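Local coordinates for dimethylsulfoniopropionate lyase (Roseovarius nubinhibens, PDB 4B29), which probably cleaves dimethylsulfoniopropionate to release dimethyl sulfide, as a zinc-binding member of the cupin-type DddQ family, at residues Ala49-Pro61 / Ala121-Val134. Sequence-based numbering, arbitrary orientation.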
ATOM      1  N   ALA A  49      -1.946 -12.352   9.511  1.00 10.98           N
ATOM      2  CA  ALA A  49      -3.132 -11.826  10.270  1.00 12.96           C
ATOM      3  C   ALA A  49      -4.400 -12.486   9.796  1.00 13.56           C
ATOM      4  O   ALA A  49      -4.562 -12.729   8.590  1.00 15.19           O
ATOM      5  CB  ALA A  49      -3.235 -10.308  10.076  1.00 13.35           C
ATOM      6  N   THR A  50      -5.328 -12.742  10.730  1.00 13.18           N
ATOM      7  CA  THR A  50      -6.650 -13.190  10.341  1.00 14.50           C
ATOM      8  C   THR A  50      -7.438 -11.998   9.806  1.00 13.78           C
ATOM      9  O   THR A  50      -7.343 -10.881  10.339  1.00 15.10           O
ATOM     10  CB  THR A  50      -7.353 -13.760  11.605  1.00 17.38           C
ATOM     11  OG1 THR A  50      -6.552 -14.855  12.062  1.00 21.68           O
ATOM     12  CG2 THR A  50      -8.736 -14.305  11.260  1.00 18.94           C
ATOM     13  N   TRP A  51      -8.254 -12.211   8.776  1.00 13.81           N
ATOM     14  CA  TRP A  51      -9.046 -11.097   8.265  1.00 14.83           C
ATOM     15  C   TRP A  51     -10.116 -10.751   9.297  1.00 17.48           C
ATOM     16  O   TRP A  51     -10.799 -11.643   9.725  1.00 19.43           O
ATOM     17  CB  TRP A  51      -9.745 -11.519   6.979  1.00 15.03           C
ATOM     18  CG  TRP A  51     -10.420 -10.343   6.278  1.00 15.11           C
ATOM     19  CD1 TRP A  51     -11.757 -10.035   6.311  1.00 18.91           C
ATOM     20  CD2 TRP A  51      -9.789  -9.342   5.500  1.00 15.83           C
ATOM     21  NE1 TRP A  51     -11.992  -8.903   5.573  1.00 17.39           N
ATOM     22  CE2 TRP A  51     -10.808  -8.458   5.044  1.00 15.97           C
ATOM     23  CE3 TRP A  51      -8.456  -9.109   5.100  1.00 14.70           C
ATOM     24  CZ2 TRP A  51     -10.543  -7.351   4.237  1.00 17.57           C
ATOM     25  CZ3 TRP A  51      -8.197  -7.999   4.261  1.00 14.94           C
ATOM     26  CH2 TRP A  51      -9.240  -7.130   3.854  1.00 18.67           C
ATOM     27  N   PRO A  52     -10.234  -9.469   9.667  1.00 19.18           N
ATOM     28  CA  PRO A  52     -11.135  -9.090  10.783  1.00 22.27           C
ATOM     29  C   PRO A  52     -12.620  -9.311  10.430  1.00 23.10           C
ATOM     30  O   PRO A  52     -13.007  -9.144   9.280  1.00 21.77           O
ATOM     31  CB  PRO A  52     -10.827  -7.607  11.002  1.00 21.80           C
ATOM     32  CG  PRO A  52      -9.972  -7.115   9.866  1.00 23.31           C
ATOM     33  CD  PRO A  52      -9.447  -8.344   9.118  1.00 20.28           C
ATOM     34  N   GLU A  53     -13.425  -9.695  11.414  1.00 25.13           N
ATOM     35  CA  GLU A  53     -14.836  -9.884  11.175  1.00 27.40           C
ATOM     36  C   GLU A  53     -15.626  -8.608  11.536  1.00 26.37           C
ATOM     37  O   GLU A  53     -16.858  -8.568  11.364  1.00 27.62           O
ATOM     38  CB  GLU A  53     -15.341 -11.124  11.953  1.00 31.33           C
ATOM     39  CG  GLU A  53     -15.006 -12.465  11.255  1.00 37.70           C
ATOM     40  CD  GLU A  53     -15.449 -12.529   9.769  1.00 46.83           C
ATOM     41  OE1 GLU A  53     -16.643 -12.284   9.472  1.00 51.05           O
ATOM     42  OE2 GLU A  53     -14.590 -12.833   8.895  1.00 50.83           O
ATOM     43  N   ASP A  54     -14.934  -7.561  11.991  1.00 22.13           N
ATOM     44  CA  ASP A  54     -15.639  -6.385  12.499  1.00 21.78           C
ATOM     45  C   ASP A  54     -15.460  -5.102  11.682  1.00 18.95           C
ATOM     46  O   ASP A  54     -15.662  -4.012  12.201  1.00 19.80           O
ATOM     47  CB  ASP A  54     -15.256  -6.142  13.954  1.00 21.08           C
ATOM     48  CG  ASP A  54     -13.789  -5.787  14.123  1.00 25.62           C
ATOM     49  OD1 ASP A  54     -13.021  -5.774  13.119  1.00 21.01           O
ATOM     50  OD2 ASP A  54     -13.385  -5.502  15.275  1.00 29.54           O
ATOM     51  N   LEU A  55     -15.019  -5.202  10.435  1.00 18.06           N
ATOM     52  CA  LEU A  55     -14.752  -3.990   9.649  1.00 16.41           C
ATOM     53  C   LEU A  55     -16.069  -3.231   9.414  1.00 18.40           C
ATOM     54  O   LEU A  55     -17.091  -3.872   9.067  1.00 20.62           O
ATOM     55  CB  LEU A  55     -14.131  -4.353   8.277  1.00 16.73           C
ATOM     56  CG  LEU A  55     -12.681  -4.845   8.353  1.00 18.36           C
ATOM     57  CD1 LEU A  55     -12.444  -5.695   7.080  1.00 23.23           C
ATOM     58  CD2 LEU A  55     -11.874  -3.643   8.289  1.00 20.12           C
ATOM     59  N   ARG A  56     -16.025  -1.935   9.687  1.00 15.96           N
ATOM     60  CA  ARG A  56     -17.228  -1.053   9.609  1.00 17.55           C
ATOM     61  C   ARG A  56     -16.927   0.121   8.684  1.00 14.43           C
ATOM     62  O   ARG A  56     -15.964   0.857   8.894  1.00 14.71           O
ATOM     63  CB  ARG A  56     -17.496  -0.343  10.995  1.00 17.15           C
ATOM     64  CG  ARG A  56     -17.845  -1.155  12.208  1.00 25.25           C
ATOM     65  CD  ARG A  56     -19.022  -2.108  11.973  1.00 31.09           C
ATOM     66  NE  ARG A  56     -18.970  -3.174  12.990  1.00 34.46           N
ATOM     67  CZ  ARG A  56     -19.178  -4.464  12.751  1.00 31.81           C
ATOM     68  NH1 ARG A  56     -19.500  -4.897  11.527  1.00 31.95           N
ATOM     69  NH2 ARG A  56     -19.103  -5.321  13.764  1.00 33.87           N
ATOM     70  N   TRP A  57     -17.840   0.386   7.739  1.00 13.70           N
ATOM     71  CA  TRP A  57     -17.766   1.600   6.919  1.00 13.69           C
ATOM     72  C   TRP A  57     -17.596   2.856   7.754  1.00 13.34           C
ATOM     73  O   TRP A  57     -18.390   3.069   8.685  1.00 14.40           O
ATOM     74  CB  TRP A  57     -19.067   1.694   6.100  1.00 13.70           C
ATOM     75  CG  TRP A  57     -19.196   2.972   5.353  1.00 13.78           C
ATOM     76  CD1 TRP A  57     -20.095   4.011   5.620  1.00 12.61           C
ATOM     77  CD2 TRP A  57     -18.432   3.389   4.204  1.00 13.77           C
ATOM     78  NE1 TRP A  57     -19.931   5.013   4.703  1.00 14.44           N
ATOM     79  CE2 TRP A  57     -18.943   4.654   3.802  1.00 14.15           C
ATOM     80  CE3 TRP A  57     -17.387   2.786   3.436  1.00 14.84           C
ATOM     81  CZ2 TRP A  57     -18.440   5.361   2.682  1.00 16.14           C
ATOM     82  CZ3 TRP A  57     -16.882   3.491   2.309  1.00 14.81           C
ATOM     83  CH2 TRP A  57     -17.397   4.768   1.954  1.00 13.70           C
ATOM     84  N   ALA A  58     -16.565   3.659   7.486  1.00 13.79           N
ATOM     85  CA  ALA A  58     -16.218   4.814   8.317  1.00 14.55           C
ATOM     86  C   ALA A  58     -16.862   6.121   7.850  1.00 15.59           C
ATOM     87  O   ALA A  58     -16.800   7.131   8.579  1.00 16.21           O
ATOM     88  CB  ALA A  58     -14.696   5.040   8.345  1.00 14.90           C
ATOM     89  N   ASP A  59     -17.338   6.106   6.601  1.00 15.45           N
ATOM     90  CA  ASP A  59     -17.746   7.328   5.873  1.00 16.61           C
ATOM     91  C   ASP A  59     -16.673   8.429   5.885  1.00 16.91           C
ATOM     92  O   ASP A  59     -16.944   9.603   6.130  1.00 17.76           O
ATOM     93  CB  ASP A  59     -19.075   7.864   6.407  1.00 16.57           C
ATOM     94  CG  ASP A  59     -19.887   8.556   5.288  1.00 19.28           C
ATOM     95  OD1 ASP A  59     -20.431   7.814   4.406  1.00 19.16           O
ATOM     96  OD2 ASP A  59     -19.994   9.803   5.371  1.00 21.15           O
ATOM     97  N   ARG A  60     -15.440   8.024   5.566  1.00 14.90           N
ATOM     98  CA  ARG A  60     -14.356   8.978   5.522  1.00 16.36           C
ATOM     99  C   ARG A  60     -14.384   9.634   4.125  1.00 16.08           C
ATOM    100  O   ARG A  60     -14.456   8.895   3.145  1.00 17.90           O
ATOM    101  CB  ARG A  60     -13.034   8.195   5.713  1.00 16.12           C
ATOM    102  CG  ARG A  60     -11.829   9.150   5.717  1.00 20.08           C
ATOM    103  CD  ARG A  60     -10.500   8.425   5.952  1.00 20.06           C
ATOM    104  NE  ARG A  60     -10.724   7.665   7.158  1.00 21.07           N
ATOM    105  CZ  ARG A  60     -10.468   8.102   8.386  1.00 25.69           C
ATOM    106  NH1 ARG A  60      -9.848   9.261   8.569  1.00 24.75           N
ATOM    107  NH2 ARG A  60     -10.811   7.317   9.427  1.00 30.52           N
ATOM    108  N   PRO A  61     -14.250  10.948   4.032  1.00 18.75           N
ATOM    109  CA  PRO A  61     -14.361  11.566   2.689  1.00 20.14           C
ATOM    110  C   PRO A  61     -13.098  11.400   1.852  1.00 19.23           C
ATOM    111  O   PRO A  61     -12.003  11.188   2.395  1.00 18.82           O
ATOM    112  CB  PRO A  61     -14.541  13.071   2.988  1.00 21.78           C
ATOM    113  CG  PRO A  61     -14.053  13.318   4.306  1.00 23.10           C
ATOM    114  CD  PRO A  61     -14.144  11.957   5.101  1.00 20.83           C
ATOM    115  N   ALA A 121      -8.180  -0.099   5.488  1.00 11.14           N
ATOM    116  CA  ALA A 121      -8.857  -0.652   6.694  1.00 10.14           C
ATOM    117  C   ALA A 121      -7.917  -0.450   7.855  1.00 11.55           C
ATOM    118  O   ALA A 121      -6.688  -0.597   7.736  1.00 11.84           O
ATOM    119  CB  ALA A 121      -9.194  -2.129   6.555  1.00 11.04           C
ATOM    120  N   GLY A 122      -8.486  -0.093   9.012  1.00 11.10           N
ATOM    121  CA  GLY A 122      -7.647   0.019  10.182  1.00 10.61           C
ATOM    122  C   GLY A 122      -8.220   1.101  11.096  1.00 10.41           C
ATOM    123  O   GLY A 122      -9.377   1.567  10.893  1.00 10.19           O
ATOM    124  N   PRO A 123      -7.430   1.551  12.061  1.00 11.18           N
ATOM    125  CA  PRO A 123      -7.977   2.507  13.042  1.00 10.22           C
ATOM    126  C   PRO A 123      -8.496   3.776  12.354  1.00 12.26           C
ATOM    127  O   PRO A 123      -9.521   4.321  12.771  1.00 11.16           O
ATOM    128  CB  PRO A 123      -6.762   2.830  13.915  1.00 11.26           C
ATOM    129  CG  PRO A 123      -6.019   1.450  13.950  1.00 11.57           C
ATOM    130  CD  PRO A 123      -6.148   0.948  12.520  1.00 11.73           C
ATOM    131  N   SER A 124      -7.839   4.185  11.267  1.00 11.80           N
ATOM    132  CA  SER A 124      -8.306   5.374  10.499  1.00 13.33           C
ATOM    133  C   SER A 124      -8.516   5.050   9.007  1.00 12.75           C
ATOM    134  O   SER A 124      -8.257   5.894   8.119  1.00 14.32           O
ATOM    135  CB  SER A 124      -7.447   6.611  10.711  1.00 15.35           C
ATOM    136  OG  SER A 124      -6.100   6.358  10.744  1.00 19.10           O
ATOM    137  N   GLY A 125      -8.980   3.843   8.770  1.00 11.72           N
ATOM    138  CA  GLY A 125      -9.247   3.354   7.417  1.00 12.16           C
ATOM    139  C   GLY A 125     -10.573   3.871   6.872  1.00 13.37           C
ATOM    140  O   GLY A 125     -11.410   4.472   7.594  1.00 13.30           O
ATOM    141  N   HIS A 126     -10.811   3.635   5.588  1.00 10.62           N
ATOM    142  CA  HIS A 126     -12.171   3.794   5.070  1.00 11.64           C
ATOM    143  C   HIS A 126     -13.115   2.754   5.679  1.00 11.26           C
ATOM    144  O   HIS A 126     -14.348   2.972   5.694  1.00 12.46           O
ATOM    145  CB  HIS A 126     -12.133   3.672   3.538  1.00 12.00           C
ATOM    146  CG  HIS A 126     -11.586   4.900   2.912  1.00 12.61           C
ATOM    147  ND1 HIS A 126     -12.363   6.030   2.730  1.00 15.51           N
ATOM    148  CD2 HIS A 126     -10.325   5.246   2.562  1.00 13.83           C
ATOM    149  CE1 HIS A 126     -11.607   7.000   2.243  1.00 17.67           C
ATOM    150  NE2 HIS A 126     -10.369   6.550   2.133  1.00 16.77           N
ATOM    151  N   PHE A 127     -12.564   1.644   6.182  1.00 10.61           N
ATOM    152  CA  PHE A 127     -13.321   0.758   7.030  1.00 11.16           C
ATOM    153  C   PHE A 127     -12.562   0.661   8.330  1.00 12.51           C
ATOM    154  O   PHE A 127     -11.342   0.568   8.341  1.00 11.88           O
ATOM    155  CB  PHE A 127     -13.413  -0.622   6.390  1.00 11.79           C
ATOM    156  CG  PHE A 127     -14.168  -0.573   5.081  1.00 12.77           C
ATOM    157  CD1 PHE A 127     -13.487  -0.303   3.890  1.00 12.55           C
ATOM    158  CD2 PHE A 127     -15.542  -0.762   5.065  1.00 14.02           C
ATOM    159  CE1 PHE A 127     -14.209  -0.207   2.666  1.00 16.24           C
ATOM    160  CE2 PHE A 127     -16.271  -0.704   3.837  1.00 14.66           C
ATOM    161  CZ  PHE A 127     -15.594  -0.428   2.661  1.00 14.98           C
ATOM    162  N   LEU A 128     -13.292   0.803   9.437  1.00 11.05           N
ATOM    163  CA  LEU A 128     -12.642   0.842  10.762  1.00 10.43           C
ATOM    164  C   LEU A 128     -12.522  -0.541  11.361  1.00 10.71           C
ATOM    165  O   LEU A 128     -13.462  -1.374  11.319  1.00 12.04           O
ATOM    166  CB  LEU A 128     -13.475   1.737  11.734  1.00 10.37           C
ATOM    167  CG  LEU A 128     -13.682   3.195  11.309  1.00 13.75           C
ATOM    168  CD1 LEU A 128     -14.441   3.959  12.450  1.00 17.85           C
ATOM    169  CD2 LEU A 128     -12.344   3.984  10.911  1.00 13.92           C
ATOM    170  N   THR A 129     -11.325  -0.790  11.929  1.00 10.39           N
ATOM    171  CA  THR A 129     -11.079  -1.981  12.743  1.00 11.27           C
ATOM    172  C   THR A 129      -9.822  -1.681  13.559  1.00 10.87           C
ATOM    173  O   THR A 129      -8.979  -0.858  13.168  1.00 11.08           O
ATOM    174  CB  THR A 129     -10.864  -3.257  11.908  1.00 12.26           C
ATOM    175  OG1 THR A 129     -10.651  -4.379  12.780  1.00 13.83           O
ATOM    176  CG2 THR A 129      -9.645  -3.073  10.954  1.00 14.51           C
ATOM    177  N   GLN A 130      -9.694  -2.384  14.692  1.00 10.84           N
ATOM    178  CA  GLN A 130      -8.463  -2.328  15.476  1.00 12.10           C
ATOM    179  C   GLN A 130      -7.679  -3.639  15.332  1.00 13.39           C
ATOM    180  O   GLN A 130      -6.620  -3.748  15.942  1.00 14.62           O
ATOM    181  CB  GLN A 130      -8.823  -2.133  16.969  1.00 11.43           C
ATOM    182  CG  GLN A 130      -9.282  -0.673  17.244  1.00 10.65           C
ATOM    183  CD  GLN A 130      -8.173   0.348  17.192  1.00 11.87           C
ATOM    184  OE1 GLN A 130      -6.981   0.024  17.388  1.00 12.62           O
ATOM    185  NE2 GLN A 130      -8.540   1.626  16.986  1.00 11.69           N
ATOM    186  N   SER A 131      -8.192  -4.589  14.532  1.00 13.84           N
ATOM    187  CA  SER A 131      -7.577  -5.945  14.462  1.00 17.96           C
ATOM    188  C   SER A 131      -6.472  -6.023  13.419  1.00 21.02           C
ATOM    189  O   SER A 131      -5.559  -6.891  13.528  1.00 22.95           O
ATOM    190  CB  SER A 131      -8.625  -7.002  14.152  1.00 19.83           C
ATOM    191  OG  SER A 131      -9.570  -7.039  15.236  1.00 25.70           O
ATOM    192  N   LEU A 132      -6.484  -5.085  12.485  1.00 19.47           N
ATOM    193  CA  LEU A 132      -5.505  -5.135  11.402  1.00 20.28           C
ATOM    194  C   LEU A 132      -5.380  -3.725  10.850  1.00 18.46           C
ATOM    195  O   LEU A 132      -6.235  -2.881  11.131  1.00 15.61           O
ATOM    196  CB  LEU A 132      -6.087  -6.031  10.319  1.00 20.10           C
ATOM    197  CG  LEU A 132      -5.144  -6.394   9.153  1.00 22.34           C
ATOM    198  CD1 LEU A 132      -3.677  -6.804   9.651  1.00 23.66           C
ATOM    199  CD2 LEU A 132      -5.858  -7.492   8.360  1.00 19.24           C
ATOM    200  N   ARG A 133      -4.313  -3.474  10.094  1.00 15.38           N
ATOM    201  CA  ARG A 133      -4.261  -2.253   9.315  1.00 12.97           C
ATOM    202  C   ARG A 133      -3.830  -2.650   7.902  1.00 11.95           C
ATOM    203  O   ARG A 133      -2.903  -3.472   7.746  1.00 10.42           O
ATOM    204  CB  ARG A 133      -3.278  -1.302   9.962  1.00 13.06           C
ATOM    205  CG  ARG A 133      -3.100  -0.019   9.265  1.00 13.75           C
ATOM    206  CD  ARG A 133      -2.122   0.844  10.093  1.00 21.11           C
ATOM    207  NE  ARG A 133      -2.124   2.233   9.657  1.00 22.04           N
ATOM    208  CZ  ARG A 133      -1.092   2.890   9.145  1.00 23.48           C
ATOM    209  NH1 ARG A 133       0.067   2.291   8.910  1.00 26.70           N
ATOM    210  NH2 ARG A 133      -1.229   4.153   8.839  1.00 25.68           N
ATOM    211  N   VAL A 134      -4.541  -2.106   6.918  1.00 10.25           N
ATOM    212  CA  VAL A 134      -4.287  -2.427   5.502  1.00 10.21           C
ATOM    213  C   VAL A 134      -4.087  -1.088   4.799  1.00 10.51           C
ATOM    214  O   VAL A 134      -4.981  -0.241   4.780  1.00 10.62           O
ATOM    215  CB  VAL A 134      -5.491  -3.127   4.867  1.00  9.99           C
ATOM    216  CG1 VAL A 134      -5.157  -3.421   3.373  1.00 13.26           C
ATOM    217  CG2 VAL A 134      -5.820  -4.420   5.557  1.00 12.11           C
TER
HETATM  218  O   HOH W   1      -6.649  -9.779  12.577  1.00 28.50           O
HETATM  219  O   HOH W   2     -11.387  -4.213  16.055  1.00 25.33           O
HETATM  220  O   HOH W   3     -10.738   6.963  12.266  1.00 14.00           O
HETATM  221  O   HOH W   4     -15.056   5.450   4.405  1.00 14.79           O
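R56 and L128 form an antiparallel hydrogen-bonded pair: L128 N donates to R56 O at 2.7 Å with an N-H...O angle of 167°, while R56 N returns a bond to L128 O at 3.1 Å. Two residues further along, past the non-hydrogen-bonded pair W57-F127, A58 N donates to H126 O (2.9 Å) from above the carbonyl plane, not on a lone pair. Among side-chain polar contacts, T129 OG1 donates to D54 OD1 (2.8 Å) on the syn side of the carboxylate. The same hydroxyl accepts from S131 N, closing an ST turn, so two bonds fix its rotation. The R60 chain, bent at chi3 (-53°), lays one guanidinium face over S124 O, and NE and NH2 both make weak bonds to G125 O; water 3 joins NH2 to P123 O. In the fold, the R56-L128 backbone pairing adds strand 56-57 as an outermost strand to the mixed sheet of this cupin-family protein, next to strand 127-128, with helix 24-41 packing on W57 and F127. That aromatic pair is offset edge-to-face: the W57 edge points at the F127 face, planes at 65°, with CE3 of W57 3.7 Å from CE2 of F127. Apolar packing continues at L55, whose CD2 sits 3.5 Å from both A121 CB and T129 CG2. Beyond it, the two methyls of L132 divide between partners, CD1 touching A49 CB and CD2 lying 3.8 Å from P52 CD.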